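Local atomic coordinates of conserved exported protein (Bacteroides fragilis, PDB entry 3CLW), a protein that probably hydrolyses O-glycosidic bonds, as a TIM-barrel glycoside hydrolase related to family 30, although its natural substrate is unknown. Residues V464-I469 / R474-Q479; C94-S97 / K101-F104; S254-D259 / N272-H277; V15-D20 / N344-A349; K44-L49 / R118-N123. One frame throughout, in Å; residues are numbered along the deposited sequence.

Contact 1: V464-I469 / R474-Q479; sequences VYLTTI and RYMGEQ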
# COMPACT_ATOMS: atom_id res chain seq x y z
N VAL A 464 10.44 8.61 -22.53
CA VAL A 464 10.11 9.47 -21.42
C VAL A 464 8.60 9.52 -21.26
O VAL A 464 7.85 9.63 -22.26
CB VAL A 464 10.70 10.88 -21.60
CG1 VAL A 464 10.18 11.84 -20.55
CG2 VAL A 464 12.21 10.82 -21.58
N TYR A 465 8.17 9.41 -19.99
CA TYR A 465 6.76 9.48 -19.59
C TYR A 465 6.66 10.50 -18.47
O TYR A 465 7.41 10.44 -17.50
CB TYR A 465 6.28 8.12 -19.13
CG TYR A 465 6.48 7.04 -20.15
CD1 TYR A 465 5.46 6.71 -21.06
CD2 TYR A 465 7.69 6.33 -20.24
CE1 TYR A 465 5.65 5.69 -22.02
CE2 TYR A 465 7.87 5.32 -21.18
CZ TYR A 465 6.86 5.01 -22.08
OH TYR A 465 7.04 4.01 -23.02
N LEU A 466 5.72 11.43 -18.60
CA LEU A 466 5.73 12.67 -17.83
C LEU A 466 4.37 13.02 -17.22
O LEU A 466 3.35 13.02 -17.93
CB LEU A 466 6.18 13.81 -18.73
CG LEU A 466 6.67 15.14 -18.18
CD1 LEU A 466 7.87 14.91 -17.29
CD2 LEU A 466 7.07 16.05 -19.32
N THR A 467 4.39 13.29 -15.90
CA THR A 467 3.24 13.77 -15.13
C THR A 467 3.49 15.19 -14.59
O THR A 467 4.46 15.45 -13.89
CB THR A 467 2.90 12.82 -13.95
OG1 THR A 467 2.66 11.50 -14.44
CG2 THR A 467 1.64 13.29 -13.20
N THR A 468 2.62 16.11 -14.96
CA THR A 468 2.71 17.48 -14.51
C THR A 468 1.31 17.97 -14.15
O THR A 468 0.33 17.19 -14.15
CB THR A 468 3.26 18.41 -15.62
OG1 THR A 468 2.32 18.45 -16.69
CG2 THR A 468 4.59 17.94 -16.12
N ILE A 469 1.21 19.27 -13.86
CA ILE A 469 -0.10 19.92 -13.71
C ILE A 469 -0.99 19.71 -14.94
O ILE A 469 -2.19 19.61 -14.79
CB ILE A 469 0.04 21.46 -13.33
CG1 ILE A 469 -1.31 22.04 -12.94
CG2 ILE A 469 0.64 22.26 -14.47
CD1 ILE A 469 -1.27 23.48 -12.45
N ARG A 474 2.13 11.17 -19.63
CA ARG A 474 2.08 11.29 -21.09
C ARG A 474 3.37 10.81 -21.68
O ARG A 474 4.45 11.18 -21.21
CB ARG A 474 1.88 12.75 -21.49
CG ARG A 474 0.55 13.33 -21.18
CD ARG A 474 -0.52 12.82 -22.12
NE ARG A 474 -1.21 11.69 -21.50
CZ ARG A 474 -2.28 11.10 -22.02
NH1 ARG A 474 -2.82 10.08 -21.37
NH2 ARG A 474 -2.82 11.54 -23.17
N TYR A 475 3.29 10.01 -22.73
CA TYR A 475 4.47 9.55 -23.40
C TYR A 475 5.10 10.70 -24.21
O TYR A 475 4.40 11.38 -24.98
CB TYR A 475 4.16 8.34 -24.29
CG TYR A 475 5.31 7.91 -25.18
CD1 TYR A 475 6.55 7.60 -24.62
CD2 TYR A 475 5.16 7.82 -26.56
CE1 TYR A 475 7.61 7.20 -25.41
CE2 TYR A 475 6.23 7.42 -27.37
CZ TYR A 475 7.45 7.11 -26.78
OH TYR A 475 8.53 6.71 -27.55
N MET A 476 6.40 10.92 -24.02
CA MET A 476 7.07 12.06 -24.62
C MET A 476 8.08 11.70 -25.71
O MET A 476 8.92 12.53 -26.09
CB MET A 476 7.73 12.93 -23.54
CG MET A 476 6.76 13.46 -22.47
SD MET A 476 5.43 14.59 -22.99
CE MET A 476 6.41 16.05 -23.36
N GLY A 477 8.01 10.47 -26.22
CA GLY A 477 8.93 9.98 -27.24
C GLY A 477 10.30 9.56 -26.71
O GLY A 477 10.60 9.73 -25.51
N GLU A 478 11.14 9.03 -27.60
CA GLU A 478 12.52 8.71 -27.24
C GLU A 478 13.33 9.98 -27.14
O GLU A 478 13.26 10.84 -28.02
CB GLU A 478 13.15 7.74 -28.22
CG GLU A 478 12.83 6.30 -27.91
CD GLU A 478 13.15 5.34 -29.05
OE1 GLU A 478 12.99 5.73 -30.23
OE2 GLU A 478 13.54 4.18 -28.75
N GLN A 479 14.09 10.09 -26.06
CA GLN A 479 14.79 11.31 -25.70
C GLN A 479 16.28 11.03 -25.55
O GLN A 479 16.66 9.95 -25.11
CB GLN A 479 14.24 11.79 -24.37
CG GLN A 479 13.93 13.25 -24.30
CD GLN A 479 12.58 13.58 -24.89
OE1 GLN A 479 11.67 13.96 -24.16
NE2 GLN A 479 12.45 13.43 -26.20
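Tyr465 and Tyr475 form a non-hydrogen-bonded antiparallel pair, with both side chains on the same face of the sheet. Tyr475 CD1 lies over one face of the Tyr465 ring, 3.3 Å from Tyr465 CE1. The planes are 36° apart, so the rings meet at a slant that is neither a stack nor an edge-to-face pair. In Tyr475, CG is anti to the backbone N (chi1 172°), which swings the ring to the carbonyl side of its own residue. Gly477 N then comes 3.3 Å above the plane of the Tyr475 ring, over its centre. Tyr465 turns the other way at chi1, CG beside its backbone N, and its ring also meets Phe402.

The opposite face carries Leu466 and Arg474. Met476, bent at chi2 and chi3, leans over the strand to Leu466, its CG 3.8 Å from Leu466 CB, while the guanidinium end of Arg474 leads away. Val464 is shared between two partners: CG1 lies 4.0 Å from Met476 CB, and CG2 packs across Gln479, 3.6 Å from its CB.

Paired backbone bonds join Leu466 and Arg474 in both directions. Farther along, Val464 O accepts from Met476 N at 2.6 Å, but Val464 N gives its bond to Gly477 O at 3.2 Å. Two residues of 474-479 thus stand against one of 464-469, a beta bulge at which Gly477 takes positive phi. The arrangement is that of a bulged antiparallel beta hairpin, whose strand 461-467 also pairs with strand 490-495 in the C-terminal beta region.

Contact 2: C94-S97 / K101-F104; sequences CFLS and KYDF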
# COMPACT_ATOMS: atom_id res chain seq x y z
N CYS A 94 -19.33 -11.35 6.65
CA CYS A 94 -18.34 -12.33 7.10
C CYS A 94 -18.69 -13.66 6.45
O CYS A 94 -19.85 -14.11 6.52
CB CYS A 94 -18.31 -12.46 8.65
SG CYS A 94 -16.94 -13.45 9.28
N PHE A 95 -17.69 -14.31 5.85
CA PHE A 95 -17.91 -15.67 5.30
C PHE A 95 -18.38 -16.68 6.37
O PHE A 95 -19.14 -17.59 6.05
CB PHE A 95 -16.64 -16.23 4.62
CG PHE A 95 -16.15 -15.40 3.44
CD1 PHE A 95 -17.02 -15.01 2.43
CD2 PHE A 95 -14.81 -15.02 3.36
CE1 PHE A 95 -16.54 -14.27 1.33
CE2 PHE A 95 -14.32 -14.27 2.26
CZ PHE A 95 -15.19 -13.89 1.26
N LEU A 96 -17.93 -16.50 7.61
CA LEU A 96 -18.25 -17.43 8.67
C LEU A 96 -19.34 -16.86 9.56
O LEU A 96 -19.35 -15.67 9.86
CB LEU A 96 -16.99 -17.76 9.52
CG LEU A 96 -17.09 -18.59 10.80
CD1 LEU A 96 -17.53 -20.01 10.50
CD2 LEU A 96 -15.71 -18.62 11.49
N SER A 97 -20.25 -17.72 9.98
CA SER A 97 -21.32 -17.33 10.86
C SER A 97 -21.18 -17.98 12.25
O SER A 97 -20.43 -18.95 12.45
CB SER A 97 -22.68 -17.64 10.20
OG SER A 97 -22.81 -19.03 10.00
N LYS A 101 -20.81 -22.25 10.12
CA LYS A 101 -20.98 -22.49 8.68
C LYS A 101 -20.37 -21.38 7.80
O LYS A 101 -20.29 -20.22 8.21
CB LYS A 101 -22.46 -22.67 8.31
CG LYS A 101 -23.15 -23.82 8.99
CD LYS A 101 -22.39 -25.13 8.82
CE LYS A 101 -23.26 -26.31 9.28
NZ LYS A 101 -22.41 -27.51 9.59
N TYR A 102 -19.93 -21.76 6.62
CA TYR A 102 -19.29 -20.81 5.70
C TYR A 102 -20.21 -20.49 4.56
O TYR A 102 -20.81 -21.39 3.97
CB TYR A 102 -17.98 -21.37 5.14
CG TYR A 102 -16.81 -21.22 6.07
CD1 TYR A 102 -16.58 -22.16 7.09
CD2 TYR A 102 -15.94 -20.14 5.93
CE1 TYR A 102 -15.51 -22.01 7.95
CE2 TYR A 102 -14.86 -19.99 6.75
CZ TYR A 102 -14.65 -20.93 7.78
OH TYR A 102 -13.60 -20.78 8.63
N ASP A 103 -20.31 -19.20 4.24
CA ASP A 103 -21.01 -18.75 3.05
C ASP A 103 -20.06 -17.93 2.17
O ASP A 103 -19.85 -16.74 2.42
CB ASP A 103 -22.28 -17.97 3.41
CG ASP A 103 -23.15 -17.60 2.17
OD1 ASP A 103 -22.72 -17.90 1.03
OD2 ASP A 103 -24.25 -17.01 2.34
N PHE A 104 -19.49 -18.58 1.16
CA PHE A 104 -18.55 -17.89 0.28
C PHE A 104 -19.21 -17.05 -0.86
O PHE A 104 -18.51 -16.48 -1.71
CB PHE A 104 -17.46 -18.85 -0.24
CG PHE A 104 -16.41 -19.17 0.79
CD1 PHE A 104 -15.59 -18.17 1.32
CD2 PHE A 104 -16.23 -20.48 1.26
CE1 PHE A 104 -14.61 -18.47 2.30
CE2 PHE A 104 -15.25 -20.79 2.20
CZ PHE A 104 -14.44 -19.78 2.72
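Phe95 O is the main polar grip between the segments: Asp103 N donates to it at 2.7 Å, almost straight (170° at the hydrogen) and in the carbonyl plane, while Tyr102 CA makes a C-H contact with the same oxygen. The second bond, from Ser97 N to Lys101 O at 3.1 Å, meets its carbonyl nearly end-on.

Aromatic packing lies beside the backbone bonds. Phe104 sets CD1 over the face of the Phe95 ring, toward the rim and 3.5 Å from Phe95 CG, with the planes inclined at 51°; Asp103 O approaches the edge of that same ring, 3.3 Å from Phe95 CD1. At Leu96, CG stands anti to the backbone N (chi1 173°), and the CD1 branch reaches over the Tyr102 face in a CH-pi contact, 4.1 Å from the ring centroid. The Phe104 ring stacks on His170, and Tyr102 receives Lys166 in a cation-pi contact, both from helix 157-173.

Asp99 OD1 bonds both Ser97 OG and Lys101 N, the latter closing an Asx turn. The result is a short hairpin-like loop with a single bridge at Leu96 and Tyr102, a surface excursion before helix 108-119 of the barrel.

Contact 3: S254-D259 / N272-H277; sequences SMFYKD and NCVAAH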
# COMPACT_ATOMS: atom_id res chain seq x y z
N SER A 254 12.02 -6.12 19.02
CA SER A 254 11.30 -7.07 19.83
C SER A 254 10.76 -8.25 19.02
O SER A 254 10.67 -9.36 19.54
CB SER A 254 10.16 -6.36 20.55
OG SER A 254 9.39 -7.30 21.26
N MET A 255 10.44 -8.01 17.75
CA MET A 255 9.78 -9.00 16.87
C MET A 255 10.67 -9.50 15.73
O MET A 255 10.53 -10.65 15.30
CB MET A 255 8.42 -8.48 16.33
CG MET A 255 7.36 -8.13 17.42
SD MET A 255 5.59 -8.06 17.02
CE MET A 255 5.23 -9.79 17.13
N PHE A 256 11.57 -8.65 15.24
CA PHE A 256 12.35 -9.00 14.06
C PHE A 256 13.89 -9.05 14.29
O PHE A 256 14.67 -8.96 13.34
CB PHE A 256 11.96 -8.09 12.89
CG PHE A 256 10.53 -8.32 12.38
CD1 PHE A 256 9.46 -7.63 12.92
CD2 PHE A 256 10.28 -9.26 11.37
CE1 PHE A 256 8.15 -7.85 12.44
CE2 PHE A 256 8.98 -9.48 10.88
CZ PHE A 256 7.92 -8.79 11.43
N TYR A 257 14.28 -9.19 15.56
CA TYR A 257 15.64 -9.64 15.95
C TYR A 257 15.52 -11.02 16.59
O TYR A 257 14.50 -11.36 17.18
CB TYR A 257 16.30 -8.66 16.92
CG TYR A 257 17.04 -7.54 16.24
CD1 TYR A 257 18.42 -7.35 16.45
CD2 TYR A 257 16.38 -6.68 15.37
CE1 TYR A 257 19.12 -6.32 15.81
CE2 TYR A 257 17.05 -5.66 14.73
CZ TYR A 257 18.43 -5.47 14.94
OH TYR A 257 19.09 -4.44 14.29
N LYS A 258 16.56 -11.83 16.48
CA LYS A 258 16.43 -13.22 16.86
C LYS A 258 16.35 -13.39 18.37
O LYS A 258 15.79 -14.37 18.85
CB LYS A 258 17.51 -14.10 16.21
CG LYS A 258 18.63 -14.59 17.09
CD LYS A 258 19.58 -15.50 16.27
CE LYS A 258 20.74 -16.08 17.13
NZ LYS A 258 21.89 -15.13 17.30
N ASP A 259 16.84 -12.40 19.10
CA ASP A 259 16.78 -12.44 20.56
C ASP A 259 15.69 -11.53 21.12
O ASP A 259 15.67 -11.28 22.31
CB ASP A 259 18.14 -12.07 21.17
CG ASP A 259 18.61 -10.67 20.74
OD1 ASP A 259 18.36 -10.27 19.55
OD2 ASP A 259 19.24 -9.97 21.57
N ASN A 272 9.02 -12.71 5.63
CA ASN A 272 10.16 -12.07 6.28
C ASN A 272 10.28 -10.61 5.84
O ASN A 272 11.09 -10.26 4.98
CB ASN A 272 11.46 -12.87 6.01
CG ASN A 272 12.70 -12.26 6.69
OD1 ASN A 272 12.61 -11.69 7.78
ND2 ASN A 272 13.85 -12.39 6.03
N CYS A 273 9.48 -9.79 6.50
CA CYS A 273 9.16 -8.43 6.06
C CYS A 273 8.37 -7.78 7.19
O CYS A 273 7.52 -8.40 7.82
CB CYS A 273 8.29 -8.47 4.79
SG CYS A 273 7.85 -6.87 4.10
N VAL A 274 8.67 -6.51 7.43
CA VAL A 274 7.93 -5.69 8.40
C VAL A 274 7.03 -4.72 7.59
O VAL A 274 7.51 -4.06 6.66
CB VAL A 274 8.93 -4.89 9.26
CG1 VAL A 274 8.22 -3.91 10.21
CG2 VAL A 274 9.85 -5.81 10.02
N ALA A 275 5.76 -4.64 7.95
CA ALA A 275 4.82 -3.70 7.33
C ALA A 275 4.44 -2.57 8.26
O ALA A 275 3.98 -2.81 9.38
CB ALA A 275 3.53 -4.43 6.84
N ALA A 276 4.61 -1.35 7.78
CA ALA A 276 4.11 -0.17 8.49
C ALA A 276 3.54 0.84 7.51
O ALA A 276 3.84 0.81 6.31
CB ALA A 276 5.22 0.47 9.34
N HIS A 277 2.71 1.74 8.04
CA HIS A 277 2.04 2.78 7.26
C HIS A 277 2.79 4.09 7.30
O HIS A 277 3.49 4.38 8.29
CB HIS A 277 0.60 2.94 7.77
CG HIS A 277 -0.17 1.66 7.76
ND1 HIS A 277 -1.42 1.52 8.32
CD2 HIS A 277 0.16 0.43 7.28
CE1 HIS A 277 -1.84 0.28 8.17
NE2 HIS A 277 -0.91 -0.39 7.51
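One methyl of Val274 sits almost squarely on the Phe256 ring. Val274 CG2 is 3.4 Å from the ring centroid and only 10° off the ring normal, a close CH-pi contact over the centre of the face. All six ring carbons lie within reach of this methyl, the nearest being Phe256 CD1, 3.4 Å from Val274 CG2.

The torsions explain the fit. Val274 holds CG1 anti to its backbone N (chi1 175°), which leaves CG2 beside that nitrogen as the branch offered to the ring. Phe256 sends its CB toward the strand, and a chi2 of 89° turns the flat of the ring, instead of its edge, to the valine.

Farther out on the ring the approach changes character. Phe256 CE2 lies 3.6 Å from Cys273 O, and Phe256 CZ is a similar distance from the same oxygen, so the carbonyl before Val274 comes up obliquely to the ring; CB of Cys273 points away from the helix, and its side chain touches Lys307 and Trp309 of strand 307-310. Phe256 also touches Ile229 of strand 226-232, which places its ring against two neighbouring parallel strands.

The same strand leads on to His277, which bonds Glu186 and Glu231 at the strand's C-terminal end. The contact is the helix-on-strand packing of a beta-alpha-beta unit, strand 226-232, helix 251-256 and strand 270-276, in which an outer helix lies against the wall of the TIM barrel.

Contact 4: V15-D20 / N344-A349; sequences VYQEID and NDLTLA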
# COMPACT_ATOMS: atom_id res chain seq x y z
N VAL A 15 23.56 -3.07 -6.30
CA VAL A 15 22.18 -3.53 -6.24
C VAL A 15 21.61 -3.38 -4.82
O VAL A 15 22.27 -3.73 -3.84
CB VAL A 15 22.08 -5.00 -6.72
CG1 VAL A 15 20.64 -5.47 -6.76
CG2 VAL A 15 22.71 -5.16 -8.11
N TYR A 16 20.39 -2.86 -4.70
CA TYR A 16 19.68 -2.83 -3.42
C TYR A 16 18.56 -3.89 -3.33
O TYR A 16 18.79 -5.04 -3.69
CB TYR A 16 19.19 -1.42 -3.12
CG TYR A 16 20.33 -0.44 -3.22
CD1 TYR A 16 21.34 -0.39 -2.25
CD2 TYR A 16 20.43 0.41 -4.31
CE1 TYR A 16 22.41 0.50 -2.36
CE2 TYR A 16 21.48 1.30 -4.44
CZ TYR A 16 22.48 1.34 -3.47
OH TYR A 16 23.51 2.23 -3.61
N GLN A 17 17.38 -3.49 -2.84
CA GLN A 17 16.26 -4.41 -2.58
C GLN A 17 15.61 -4.92 -3.88
O GLN A 17 15.71 -4.29 -4.92
CB GLN A 17 15.19 -3.78 -1.65
CG GLN A 17 14.18 -2.80 -2.35
CD GLN A 17 14.70 -1.38 -2.47
OE1 GLN A 17 15.91 -1.14 -2.43
NE2 GLN A 17 13.79 -0.42 -2.60
N GLU A 18 14.97 -6.08 -3.77
CA GLU A 18 14.08 -6.61 -4.79
C GLU A 18 12.69 -5.96 -4.63
O GLU A 18 12.22 -5.78 -3.51
CB GLU A 18 13.97 -8.12 -4.59
CG GLU A 18 13.09 -8.86 -5.59
CD GLU A 18 12.96 -10.35 -5.22
OE1 GLU A 18 12.68 -10.67 -4.03
OE2 GLU A 18 13.15 -11.20 -6.12
N ILE A 19 12.06 -5.60 -5.75
CA ILE A 19 10.68 -5.06 -5.73
C ILE A 19 9.66 -6.19 -5.70
O ILE A 19 9.72 -7.11 -6.52
CB ILE A 19 10.37 -4.14 -6.94
CG1 ILE A 19 11.42 -3.02 -7.11
CG2 ILE A 19 8.96 -3.55 -6.83
CD1 ILE A 19 11.38 -1.97 -5.99
N ASP A 20 8.74 -6.13 -4.74
CA ASP A 20 7.63 -7.07 -4.67
C ASP A 20 6.43 -6.56 -5.48
O ASP A 20 5.97 -7.23 -6.38
CB ASP A 20 7.21 -7.31 -3.21
CG ASP A 20 8.29 -8.03 -2.38
OD1 ASP A 20 9.08 -8.79 -2.97
OD2 ASP A 20 8.34 -7.84 -1.15
N ASN A 344 11.25 8.16 -1.15
CA ASN A 344 11.97 8.00 0.11
C ASN A 344 11.75 6.62 0.74
O ASN A 344 12.68 6.04 1.31
CB ASN A 344 11.62 9.15 1.06
CG ASN A 344 12.27 10.45 0.63
OD1 ASN A 344 13.44 10.68 0.91
ND2 ASN A 344 11.52 11.30 -0.08
N ASP A 345 10.53 6.09 0.62
CA ASP A 345 10.31 4.70 1.02
C ASP A 345 11.20 3.72 0.28
O ASP A 345 11.80 2.82 0.89
CB ASP A 345 8.84 4.31 0.90
CG ASP A 345 8.03 4.80 2.09
OD1 ASP A 345 8.63 5.17 3.12
OD2 ASP A 345 6.80 4.82 2.01
N LEU A 346 11.27 3.87 -1.04
CA LEU A 346 12.07 3.00 -1.90
C LEU A 346 13.58 3.18 -1.72
O LEU A 346 14.33 2.23 -1.77
CB LEU A 346 11.72 3.23 -3.37
CG LEU A 346 10.32 2.82 -3.85
CD1 LEU A 346 10.10 3.27 -5.29
CD2 LEU A 346 10.09 1.31 -3.69
N THR A 347 14.02 4.42 -1.52
CA THR A 347 15.45 4.72 -1.52
C THR A 347 16.05 4.87 -0.12
O THR A 347 17.23 4.65 0.03
CB THR A 347 15.77 5.99 -2.34
OG1 THR A 347 15.10 7.10 -1.75
CG2 THR A 347 15.33 5.84 -3.78
N LEU A 348 15.27 5.28 0.87
CA LEU A 348 15.78 5.43 2.22
C LEU A 348 15.41 4.23 3.10
O LEU A 348 16.27 3.68 3.76
CB LEU A 348 15.31 6.75 2.85
CG LEU A 348 15.71 8.04 2.14
CD1 LEU A 348 15.52 9.22 3.06
CD2 LEU A 348 17.14 7.98 1.62
N ALA A 349 14.14 3.83 3.07
CA ALA A 349 13.67 2.69 3.85
C ALA A 349 13.88 1.38 3.09
O ALA A 349 13.63 0.31 3.65
CB ALA A 349 12.23 2.88 4.28
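Leu346 and Gln17 bury the most surface here, and a polar bond joins them, while Leu346 has its apolar touch with Ile19. Gln17 NE2 donates to Leu346 O at 2.8 Å. The nitrogen lies in the carbonyl plane, on a lone pair, but the bond is somewhat bent, and the oxygen sits 22° out of the plane of the Gln17 amide.

Gln17 reaches the helix by folding: CG lies between its backbone N and carbonyl carbon (chi1 80°), and a second bend at chi2 brings the amide round. Both ends of that amide are tied down, since NE2 also bonds Ala351 O and OE1 accepts from Arg409 NE. Three partners should therefore fix its rotation.

Beside this bond the CD2 branch of Leu346 makes a light apolar contact with Ile19 CD1 at 4.2 Å. Tyr432 of strand 427-433 touches both Ile19 and Leu346.

Strand 6-25 thus lies beside the C-terminal part of helix 328-347. It runs parallel to strand 353-356, the barrel strand after that helix, and antiparallel to strand 408-414, while helix 285-300 packs against the helical segment through Asn344 and Leu348.

Contact 5: K44-L49 / R118-N123; sequences KIADLL and RERGMN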
# COMPACT_ATOMS: atom_id res chain seq x y z
N LYS A 44 -13.73 0.07 -16.43
CA LYS A 44 -12.84 1.21 -16.52
C LYS A 44 -11.97 1.39 -15.25
O LYS A 44 -10.78 1.63 -15.36
CB LYS A 44 -13.66 2.47 -16.81
CG LYS A 44 -12.90 3.81 -16.69
CD LYS A 44 -11.83 3.99 -17.77
CE LYS A 44 -11.85 5.46 -18.30
NZ LYS A 44 -11.21 5.60 -19.66
N ILE A 45 -12.59 1.30 -14.08
CA ILE A 45 -11.83 1.35 -12.80
C ILE A 45 -10.79 0.21 -12.80
O ILE A 45 -9.61 0.46 -12.63
CB ILE A 45 -12.78 1.27 -11.58
CG1 ILE A 45 -13.62 2.55 -11.47
CG2 ILE A 45 -12.00 1.01 -10.26
CD1 ILE A 45 -14.77 2.48 -10.45
N ALA A 46 -11.24 -1.01 -13.07
CA ALA A 46 -10.33 -2.15 -13.15
C ALA A 46 -9.15 -1.95 -14.12
O ALA A 46 -8.00 -2.35 -13.81
CB ALA A 46 -11.10 -3.41 -13.50
N ASP A 47 -9.41 -1.35 -15.29
CA ASP A 47 -8.34 -0.99 -16.19
C ASP A 47 -7.35 0.02 -15.56
O ASP A 47 -6.14 -0.19 -15.66
CB ASP A 47 -8.86 -0.45 -17.55
CG ASP A 47 -9.62 -1.51 -18.38
OD1 ASP A 47 -9.50 -2.75 -18.15
OD2 ASP A 47 -10.35 -1.06 -19.30
N LEU A 48 -7.84 1.09 -14.94
CA LEU A 48 -6.96 2.12 -14.30
C LEU A 48 -6.07 1.51 -13.22
O LEU A 48 -4.96 1.97 -13.00
CB LEU A 48 -7.77 3.29 -13.71
CG LEU A 48 -8.45 4.25 -14.74
CD1 LEU A 48 -9.65 4.98 -14.12
CD2 LEU A 48 -7.47 5.23 -15.35
N LEU A 49 -6.56 0.44 -12.59
CA LEU A 49 -5.88 -0.18 -11.44
C LEU A 49 -4.84 -1.22 -11.86
O LEU A 49 -3.75 -1.22 -11.34
CB LEU A 49 -6.91 -0.82 -10.53
CG LEU A 49 -7.90 0.08 -9.81
CD1 LEU A 49 -8.85 -0.68 -8.87
CD2 LEU A 49 -7.16 1.10 -9.02
N ARG A 118 -7.48 -10.44 -12.06
CA ARG A 118 -6.87 -11.63 -12.66
C ARG A 118 -7.02 -11.58 -14.19
O ARG A 118 -6.07 -11.83 -14.92
CB ARG A 118 -7.49 -12.91 -12.08
CG ARG A 118 -6.85 -14.21 -12.60
CD ARG A 118 -7.44 -15.45 -11.92
NE ARG A 118 -8.90 -15.50 -12.05
CZ ARG A 118 -9.67 -16.41 -11.46
NH1 ARG A 118 -9.13 -17.32 -10.67
NH2 ARG A 118 -11.00 -16.38 -11.64
N GLU A 119 -8.21 -11.19 -14.65
CA GLU A 119 -8.53 -11.02 -16.08
C GLU A 119 -7.55 -10.11 -16.78
O GLU A 119 -7.27 -10.28 -17.97
CB GLU A 119 -9.93 -10.42 -16.20
CG GLU A 119 -10.78 -11.04 -17.26
CD GLU A 119 -12.17 -10.39 -17.30
OE1 GLU A 119 -13.11 -10.91 -16.62
OE2 GLU A 119 -12.31 -9.36 -18.01
N ARG A 120 -7.03 -9.12 -16.05
CA ARG A 120 -6.06 -8.18 -16.56
C ARG A 120 -4.61 -8.57 -16.24
O ARG A 120 -3.69 -7.75 -16.39
CB ARG A 120 -6.39 -6.78 -16.05
CG ARG A 120 -7.65 -6.24 -16.71
CD ARG A 120 -8.37 -5.27 -15.83
NE ARG A 120 -9.54 -4.72 -16.50
CZ ARG A 120 -10.73 -5.31 -16.57
NH1 ARG A 120 -10.90 -6.50 -16.00
NH2 ARG A 120 -11.74 -4.70 -17.21
N GLY A 121 -4.41 -9.82 -15.84
CA GLY A 121 -3.05 -10.36 -15.70
C GLY A 121 -2.40 -10.07 -14.34
O GLY A 121 -1.19 -10.19 -14.21
N MET A 122 -3.21 -9.71 -13.35
CA MET A 122 -2.71 -9.44 -12.01
C MET A 122 -3.34 -10.49 -11.09
O MET A 122 -4.53 -10.41 -10.77
CB MET A 122 -3.08 -8.01 -11.58
CG MET A 122 -2.28 -7.41 -10.41
SD MET A 122 -2.15 -8.30 -8.84
CE MET A 122 -3.79 -8.09 -8.24
N ASN A 123 -2.54 -11.48 -10.69
CA ASN A 123 -3.04 -12.53 -9.82
C ASN A 123 -2.11 -12.67 -8.60
O ASN A 123 -1.33 -13.63 -8.46
CB ASN A 123 -3.24 -13.84 -10.61
CG ASN A 123 -4.10 -14.86 -9.86
OD1 ASN A 123 -4.49 -14.63 -8.71
ND2 ASN A 123 -4.38 -16.00 -10.51
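Arg120 reaches from the end of helix 108-119 to Ala46 and Asp47 on helix 39-50. Its CB points toward that helix, and the chain runs extended from CG to NE, carrying the charged end across to the neighbouring helix. CD is the first atom to meet the other side, 3.6 Å from Ala46 O. Next, NE donates to Asp47 OD1 at 2.6 Å, with an angle of 156° at the hydrogen; the oxygen lies close to the guanidinium plane and is met on its anti side. The carboxylate is turned 39° from the guanidinium, so the two groups are not coplanar.

CZ lies beneath a methyl group: Ala46 CB stands 3.6 Å above the guanidinium plane, over its centre. At the tip, NH2 makes a weak second bond to Asp47 OD1 at 3.1 Å and a salt bridge with Glu43. NH1 bonds Ala116 O and has a long charge contact with Glu119 OE2, 3.8 Å away and well out of the guanidinium plane.

The departure point is a Schellman motif, with Gly121 as its C-prime residue at positive phi, and Met122 N and Gly121 N bonding back to Ala117 O and Arg118 O.

One oxygen of Asp47 therefore takes one strong and one weak N-H of the same cation, while an alanine methyl covers a guanidinium face and helps define where the group lies. With Glu43 bridged to NH2 and Glu119 farther off, the arginine lies among several acids, which probably stabilises its positive charge and favours ionised carboxylates around it.

Contacts 2, 3 and 5 belong to the barrel part of the chain and contact 4 to the seam where the barrel meets the C-terminal beta region. Contact 1 lies within that region, its centre about 48 Å from that of contact 2 on the other side of the molecule. Contacts 3 and 4 are the nearest pair, their centres about 17 Å apart and closest atoms about 5 Å; Lys307 and Trp309 of strand 307-310 touch or bond both. Contact 5 approaches contacts 1 and 4 to about 9 Å between nearest atoms. TIM barrels place the active site at the C-terminal strand ends, probably here where His277 of contact 3 bonds Glu186 and Glu231.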